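Local coordinates for molybdate binding protein II (Clostridium pasteurianum, PDB 1GUT) that binds molybdate as a small hexameric molbindin built from OB-type Mop domains, taking up the oxyanion passively, at residues 14-19 and 47-52. Residues are numbered along the deposited sequence; the frame is centred on the assembly and turned at random.
Sequences VGLKKG and LGVKEG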
# COMPACT_ATOMS: atom_id res chain seq x y z
N VAL A 14 -2.44 -18.89 13.88
CA VAL A 14 -2.43 -18.98 15.33
C VAL A 14 -3.37 -17.96 15.99
O VAL A 14 -3.59 -18.00 17.21
CB VAL A 14 -1.02 -18.88 15.95
CG1 VAL A 14 -0.18 -20.08 15.54
CG2 VAL A 14 -0.30 -17.56 15.56
N GLY A 15 -3.91 -17.05 15.20
CA GLY A 15 -4.84 -16.06 15.72
C GLY A 15 -5.78 -15.59 14.63
O GLY A 15 -5.39 -15.41 13.49
N LEU A 16 -7.03 -15.36 15.01
CA LEU A 16 -8.05 -14.85 14.09
C LEU A 16 -9.03 -14.02 14.88
O LEU A 16 -9.60 -14.50 15.86
CB LEU A 16 -8.77 -16.01 13.38
CG LEU A 16 -9.91 -15.66 12.42
CD1 LEU A 16 -9.40 -14.81 11.26
CD2 LEU A 16 -10.50 -16.96 11.89
N LYS A 17 -9.21 -12.75 14.49
CA LYS A 17 -10.15 -11.86 15.17
C LYS A 17 -10.98 -11.22 14.08
O LYS A 17 -10.45 -10.54 13.21
CB LYS A 17 -9.40 -10.82 16.00
CG LYS A 17 -10.31 -9.84 16.73
CD LYS A 17 -9.54 -9.02 17.78
CE LYS A 17 -8.46 -8.11 17.16
NZ LYS A 17 -7.73 -7.26 18.18
N LYS A 18 -12.28 -11.45 14.10
CA LYS A 18 -13.17 -10.94 13.09
C LYS A 18 -13.81 -9.63 13.50
O LYS A 18 -14.27 -9.47 14.61
CB LYS A 18 -14.30 -11.95 12.85
CG LYS A 18 -13.81 -13.24 12.25
CD LYS A 18 -14.92 -14.28 12.07
CE LYS A 18 -14.34 -15.58 11.48
NZ LYS A 18 -15.39 -16.62 11.21
N GLY A 19 -13.81 -8.71 12.56
CA GLY A 19 -14.49 -7.44 12.76
C GLY A 19 -15.74 -7.44 11.89
O GLY A 19 -16.26 -8.48 11.52
N LEU A 47 -12.41 -17.94 1.75
CA LEU A 47 -11.22 -18.79 1.78
C LEU A 47 -11.29 -19.81 2.91
O LEU A 47 -10.46 -20.69 2.99
CB LEU A 47 -9.92 -17.98 1.92
CG LEU A 47 -9.53 -16.98 0.82
CD1 LEU A 47 -8.20 -16.33 1.14
CD2 LEU A 47 -9.49 -17.63 -0.56
N GLY A 48 -12.27 -19.67 3.80
CA GLY A 48 -12.41 -20.57 4.93
C GLY A 48 -11.24 -20.53 5.91
O GLY A 48 -10.81 -21.56 6.41
N VAL A 49 -10.72 -19.33 6.19
CA VAL A 49 -9.61 -19.14 7.12
C VAL A 49 -10.05 -19.50 8.54
O VAL A 49 -11.06 -18.99 9.02
CB VAL A 49 -9.16 -17.66 7.09
CG1 VAL A 49 -8.04 -17.41 8.08
CG2 VAL A 49 -8.71 -17.29 5.68
N LYS A 50 -9.30 -20.35 9.21
CA LYS A 50 -9.64 -20.81 10.56
C LYS A 50 -8.37 -21.04 11.36
O LYS A 50 -7.29 -21.26 10.76
CB LYS A 50 -10.42 -22.14 10.48
CG LYS A 50 -11.77 -22.01 9.79
CD LYS A 50 -12.57 -23.28 9.82
CE LYS A 50 -13.90 -23.03 9.11
NZ LYS A 50 -14.97 -23.96 9.58
N GLU A 51 -8.47 -20.99 12.68
CA GLU A 51 -7.31 -21.26 13.51
C GLU A 51 -6.74 -22.65 13.20
O GLU A 51 -7.49 -23.62 13.06
CB GLU A 51 -7.59 -21.03 15.02
CG GLU A 51 -7.45 -19.54 15.30
CD GLU A 51 -7.44 -19.18 16.76
OE1 GLU A 51 -7.70 -20.06 17.61
OE2 GLU A 51 -7.18 -17.99 17.05
N GLY A 52 -5.43 -22.71 13.03
CA GLY A 52 -4.77 -23.97 12.72
C GLY A 52 -4.59 -24.24 11.24
O GLY A 52 -3.86 -25.15 10.87
O HOH W 1 -5.13 -17.64 19.22
O HOH W 2 -13.28 -18.73 10.59
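V14 and G15 form a classic beta bulge near the end of strand 8-18, both facing V26 on the neighbouring antiparallel strand of this OB-type Mop domain. The loop 47-52, which carries the chain from helix 41-47 to strand 54-58, runs past this strand at an angle, its touching part directed 126° from that of 14-16. V14 turns its side chain away from the loop, onto V26 and E28, and offers its carbonyl instead: one water donates to V14 O at 2.6 Å and to E51 OE2 at 3.0 Å, tying bulge to carboxylate. G15 comes next, its CA 3.3 Å from E51 OE2. E51 reaches this spot with CG anti to its carbonyl carbon and the chain extended beyond it, so the carboxylate lies alongside the strand backbone. The same OE2 takes a weak hydrogen bond from L16 N, well bent at 123°, so the water and this amide both engage one oxygen of the exposed E51. L16 is the apolar centre of the contact. With CG anti to its backbone N (chi1 178°), it points into the loop: CD2 comes up against V49 O at 3.6 Å, and CD1 meets V49 CG1 more loosely at 4.3 Å. V49 is buried and also packs on V25 and V44, so the two side chains bring together strand 22-29, helix 41-47 and the bulged strand. K17 points away from the loop, and its NZ makes long, weak ion pairs with E24 of its own chain and D42 of the second subunit. K18 lays its extended chain over L41 and V44, and its ammonium closes the contact through a second water, which accepts from K18 NZ at 3.0 Å and donates to V49 O at 2.7 Å.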